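Local coordinates for protein putative alcohol dehydrogenase (Sinorhizobium meliloti, PDB 4J6F) that probably acts as an NAD(P)-linked alcohol dehydrogenase of the medium-chain dehydrogenase/reductase superfamily and may bind zinc, at residues D137-I151 / G327-L339. Numbering follows the deposited sequence.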
# COMPACT_ATOMS: atom_id res chain seq x y z
N ASP A 137 -16.30 9.16 -22.40
CA ASP A 137 -15.28 8.65 -21.50
C ASP A 137 -14.19 9.71 -21.44
O ASP A 137 -13.50 9.96 -22.43
CB ASP A 137 -14.71 7.33 -22.02
CG ASP A 137 -13.49 6.86 -21.24
OD1 ASP A 137 -13.06 7.55 -20.28
OD2 ASP A 137 -12.95 5.80 -21.60
N PHE A 138 -14.03 10.35 -20.29
CA PHE A 138 -13.12 11.48 -20.17
C PHE A 138 -11.62 11.10 -20.29
O PHE A 138 -10.77 11.99 -20.40
CB PHE A 138 -13.42 12.29 -18.89
CG PHE A 138 -12.88 11.69 -17.61
CD1 PHE A 138 -13.12 10.35 -17.27
CD2 PHE A 138 -12.13 12.47 -16.72
CE1 PHE A 138 -12.64 9.81 -16.08
CE2 PHE A 138 -11.64 11.93 -15.53
CZ PHE A 138 -11.90 10.60 -15.21
N SER A 139 -11.31 9.80 -20.28
CA SER A 139 -9.91 9.34 -20.20
C SER A 139 -9.10 9.60 -21.44
O SER A 139 -9.57 9.35 -22.55
CB SER A 139 -9.85 7.85 -19.92
OG SER A 139 -10.60 7.53 -18.78
N ILE A 140 -7.88 10.11 -21.26
CA ILE A 140 -6.86 10.06 -22.31
C ILE A 140 -5.86 9.03 -21.82
O ILE A 140 -5.17 9.26 -20.84
CB ILE A 140 -6.16 11.41 -22.53
CG1 ILE A 140 -7.19 12.51 -22.76
CG2 ILE A 140 -5.19 11.34 -23.70
CD1 ILE A 140 -6.64 13.90 -22.49
N TYR A 141 -5.79 7.87 -22.46
CA TYR A 141 -4.99 6.80 -21.91
C TYR A 141 -3.53 6.98 -22.23
O TYR A 141 -2.68 6.68 -21.40
CB TYR A 141 -5.48 5.44 -22.41
CG TYR A 141 -6.84 5.12 -21.88
CD1 TYR A 141 -7.00 4.56 -20.61
CD2 TYR A 141 -7.98 5.41 -22.62
CE1 TYR A 141 -8.26 4.27 -20.12
CE2 TYR A 141 -9.24 5.13 -22.12
CZ TYR A 141 -9.37 4.56 -20.88
OH TYR A 141 -10.62 4.28 -20.39
N ASN A 142 -3.24 7.33 -23.47
CA ASN A 142 -1.89 7.61 -23.88
C ASN A 142 -1.06 6.35 -24.00
O ASN A 142 0.14 6.42 -24.23
CB ASN A 142 -1.25 8.59 -22.93
CG ASN A 142 -1.64 10.01 -23.23
OD1 ASN A 142 -1.69 10.41 -24.39
ND2 ASN A 142 -1.92 10.77 -22.20
N ARG A 143 -1.71 5.20 -23.88
CA ARG A 143 -1.04 3.92 -24.10
C ARG A 143 -1.99 2.98 -24.81
O ARG A 143 -3.20 3.20 -24.81
CB ARG A 143 -0.59 3.30 -22.79
CG ARG A 143 0.28 4.19 -21.94
CD ARG A 143 0.79 3.43 -20.74
NE ARG A 143 1.62 2.33 -21.18
CZ ARG A 143 2.90 2.46 -21.52
NH1 ARG A 143 3.58 1.40 -21.93
NH2 ARG A 143 3.50 3.64 -21.46
N ASP A 144 -1.45 1.93 -25.42
CA ASP A 144 -2.28 0.90 -26.01
C ASP A 144 -2.57 -0.23 -25.03
O ASP A 144 -3.64 -0.84 -25.08
CB ASP A 144 -1.66 0.39 -27.31
CG ASP A 144 -1.68 1.43 -28.43
OD1 ASP A 144 -2.70 2.14 -28.61
OD2 ASP A 144 -0.66 1.53 -29.14
N ASP A 145 -1.64 -0.49 -24.11
CA ASP A 145 -1.88 -1.50 -23.07
C ASP A 145 -2.81 -0.95 -21.98
O ASP A 145 -3.36 0.15 -22.12
CB ASP A 145 -0.56 -2.03 -22.49
CG ASP A 145 0.33 -0.94 -21.93
OD1 ASP A 145 -0.17 0.09 -21.43
OD2 ASP A 145 1.56 -1.10 -21.98
N ASP A 146 -2.99 -1.72 -20.90
CA ASP A 146 -3.91 -1.35 -19.82
C ASP A 146 -3.20 -0.67 -18.64
O ASP A 146 -3.70 -0.69 -17.51
CB ASP A 146 -4.70 -2.58 -19.35
CG ASP A 146 -3.82 -3.66 -18.73
OD1 ASP A 146 -2.58 -3.50 -18.67
OD2 ASP A 146 -4.37 -4.68 -18.29
N SER A 147 -2.04 -0.09 -18.92
CA SER A 147 -1.28 0.67 -17.93
C SER A 147 -1.93 2.04 -17.71
O SER A 147 -2.52 2.61 -18.64
CB SER A 147 0.17 0.83 -18.38
OG SER A 147 0.89 1.59 -17.44
N LEU A 148 -1.85 2.55 -16.49
CA LEU A 148 -2.40 3.86 -16.17
C LEU A 148 -1.28 4.86 -15.87
O LEU A 148 -1.51 5.94 -15.31
CB LEU A 148 -3.41 3.76 -15.01
CG LEU A 148 -4.62 2.81 -15.16
CD1 LEU A 148 -5.64 2.99 -14.04
CD2 LEU A 148 -5.31 2.94 -16.53
N ALA A 149 -0.07 4.50 -16.28
CA ALA A 149 1.12 5.31 -15.99
C ALA A 149 1.15 6.69 -16.67
O ALA A 149 1.75 7.62 -16.13
CB ALA A 149 2.38 4.53 -16.32
N ASP A 150 0.50 6.83 -17.83
CA ASP A 150 0.61 8.06 -18.63
C ASP A 150 -0.72 8.76 -18.85
O ASP A 150 -0.82 9.64 -19.69
CB ASP A 150 1.25 7.78 -19.99
CG ASP A 150 2.68 7.25 -19.89
OD1 ASP A 150 3.43 7.69 -18.99
OD2 ASP A 150 3.06 6.39 -20.72
N ILE A 151 -1.74 8.37 -18.08
CA ILE A 151 -3.09 8.89 -18.27
C ILE A 151 -3.17 10.41 -18.16
O ILE A 151 -2.35 11.05 -17.50
CB ILE A 151 -4.09 8.31 -17.27
CG1 ILE A 151 -3.56 8.46 -15.84
CG2 ILE A 151 -4.42 6.87 -17.62
CD1 ILE A 151 -4.59 8.16 -14.78
N GLY A 327 -2.97 3.71 -3.65
CA GLY A 327 -3.38 4.97 -4.24
C GLY A 327 -3.71 4.73 -5.69
O GLY A 327 -3.04 3.95 -6.36
N SER A 328 -4.74 5.42 -6.18
CA SER A 328 -5.33 5.15 -7.49
C SER A 328 -5.98 6.40 -8.11
O SER A 328 -6.58 7.19 -7.38
CB SER A 328 -6.33 4.00 -7.31
OG SER A 328 -7.40 4.05 -8.22
N SER A 329 -5.84 6.60 -9.42
CA SER A 329 -6.58 7.66 -10.16
C SER A 329 -7.23 7.10 -11.40
O SER A 329 -6.62 6.30 -12.12
CB SER A 329 -5.68 8.80 -10.65
OG SER A 329 -4.66 9.07 -9.73
N GLN A 330 -8.46 7.52 -11.65
CA GLN A 330 -9.21 7.17 -12.84
C GLN A 330 -9.35 5.68 -12.99
O GLN A 330 -9.59 5.00 -12.01
CB GLN A 330 -8.57 7.81 -14.07
CG GLN A 330 -8.44 9.31 -13.95
CD GLN A 330 -7.90 9.97 -15.19
OE1 GLN A 330 -7.47 11.11 -15.16
NE2 GLN A 330 -7.92 9.26 -16.29
N GLY A 331 -9.17 5.14 -14.19
CA GLY A 331 -9.33 3.70 -14.33
C GLY A 331 -8.97 3.21 -15.71
O GLY A 331 -8.61 3.99 -16.58
N SER A 332 -9.06 1.91 -15.91
CA SER A 332 -8.67 1.32 -17.18
C SER A 332 -9.87 1.20 -18.11
O SER A 332 -11.02 1.32 -17.68
CB SER A 332 -8.09 -0.06 -16.92
OG SER A 332 -9.14 -0.96 -16.65
N ARG A 333 -9.60 0.95 -19.39
CA ARG A 333 -10.66 0.69 -20.36
C ARG A 333 -11.64 -0.40 -19.91
O ARG A 333 -12.84 -0.25 -20.09
CB ARG A 333 -10.08 0.32 -21.72
CG ARG A 333 -9.32 1.45 -22.38
CD ARG A 333 -8.78 1.00 -23.72
NE ARG A 333 -7.36 1.26 -23.77
CZ ARG A 333 -6.80 2.24 -24.45
NH1 ARG A 333 -5.49 2.40 -24.41
NH2 ARG A 333 -7.55 3.04 -25.19
N ALA A 334 -11.12 -1.47 -19.32
CA ALA A 334 -11.98 -2.58 -18.88
C ALA A 334 -12.87 -2.08 -17.77
O ALA A 334 -14.05 -2.43 -17.73
CB ALA A 334 -11.16 -3.77 -18.42
N ASP A 335 -12.31 -1.27 -16.88
CA ASP A 335 -13.07 -0.66 -15.81
C ASP A 335 -14.22 0.16 -16.40
O ASP A 335 -15.36 0.03 -15.96
CB ASP A 335 -12.17 0.18 -14.90
CG ASP A 335 -11.10 -0.65 -14.20
OD1 ASP A 335 -11.39 -1.81 -13.84
OD2 ASP A 335 -9.96 -0.17 -14.02
N PHE A 336 -13.93 0.95 -17.42
CA PHE A 336 -14.96 1.76 -18.06
C PHE A 336 -16.06 0.91 -18.69
O PHE A 336 -17.24 1.26 -18.61
CB PHE A 336 -14.37 2.71 -19.09
CG PHE A 336 -15.39 3.68 -19.64
CD1 PHE A 336 -15.69 4.85 -18.95
CD2 PHE A 336 -16.06 3.41 -20.83
CE1 PHE A 336 -16.64 5.74 -19.45
CE2 PHE A 336 -17.01 4.29 -21.32
CZ PHE A 336 -17.30 5.46 -20.63
N ARG A 337 -15.68 -0.19 -19.34
CA ARG A 337 -16.66 -1.06 -19.97
C ARG A 337 -17.62 -1.61 -18.92
O ARG A 337 -18.85 -1.58 -19.11
CB ARG A 337 -15.98 -2.17 -20.75
CG ARG A 337 -15.71 -1.82 -22.20
CD ARG A 337 -15.03 -2.99 -22.92
NE ARG A 337 -13.60 -2.77 -23.12
CZ ARG A 337 -12.62 -3.45 -22.52
NH1 ARG A 337 -12.91 -4.44 -21.67
NH2 ARG A 337 -11.35 -3.17 -22.78
N ARG A 338 -17.06 -2.05 -17.80
CA ARG A 338 -17.83 -2.59 -16.69
C ARG A 338 -18.78 -1.54 -16.18
O ARG A 338 -19.92 -1.85 -15.82
CB ARG A 338 -16.90 -3.05 -15.56
CG ARG A 338 -17.63 -3.77 -14.43
CD ARG A 338 -16.71 -4.78 -13.75
NE ARG A 338 -15.55 -4.12 -13.15
CZ ARG A 338 -14.30 -4.15 -13.63
NH1 ARG A 338 -14.00 -4.82 -14.74
NH2 ARG A 338 -13.35 -3.49 -13.00
N LEU A 339 -18.32 -0.29 -16.14
CA LEU A 339 -19.17 0.80 -15.68
C LEU A 339 -20.35 0.98 -16.63
O LEU A 339 -21.51 1.00 -16.19
CB LEU A 339 -18.36 2.08 -15.54
CG LEU A 339 -19.10 3.39 -15.29
CD1 LEU A 339 -19.96 3.24 -14.05
CD2 LEU A 339 -18.08 4.50 -15.13
O HOH W 1 -8.80 6.59 -16.87
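Aromatic faces carry much of this contact, beginning with Tyr141, over whose ring the side chain of Arg333 is laid. The CG methylene of Arg333 makes a CH-pi contact, 3.5 Å from Tyr141 CZ, and the guanidinium stacks farther along the same ring, its plane turned 28° from the ring in an off-centre cation-pi contact. Arginine suits this place because it is both greasy stem and flat cation, and a bend at chi3 (-126°) brings the cation back over the ring. At the guanidinium edge lie the carbonyls of Arg143 and Asp145. Phe336 offers a second face, with Asp137 CB 3.7 Å from its ring centroid and the flat carboxylate nearly parallel to the ring.

Polar bonds fix that carboxylate, whose two oxygens take three protein donors. Asp137 OD1 accepts from Ser139 N, closing an Asx turn, and from Ser139 OG; OD2 accepts from Tyr141 OH at 3.0 Å by its syn lone pair and also bonds a glycerol, probably from the crystallisation liquor. Tyrosine thus supplies both face and hydroxyl. An alanine in place of Asp137 would probably leave the Tyr141 hydroxyl and Ser139 without their acceptor and the tyrosine ring less firmly set against Arg333. One water links the segments, donating to Ser139 OG and to Gly331 O (2.6 Å) and accepting from Gln330 NE2.

Van der Waals contacts add to this: Ile151 CD1 packs on the amide carbon, Gln330 CD, at 3.8 Å, Phe138 CZ reaches Gln330 CG, and the branched Leu148 rests its methyls on the Gly331-Ser332 backbone. Ser332 and Asp335 form a capping box that starts helix 333-344.

Stacking, apolar contact and a shared water therefore join the end of strand 133-140, in the GroES-like domain, and its following loop to the chain leaving the Rossmann-type sheet, near the domain junction of medium-chain dehydrogenases, while bonds to Asp137 fix the acid over Phe336 and the tyrosine against Arg333.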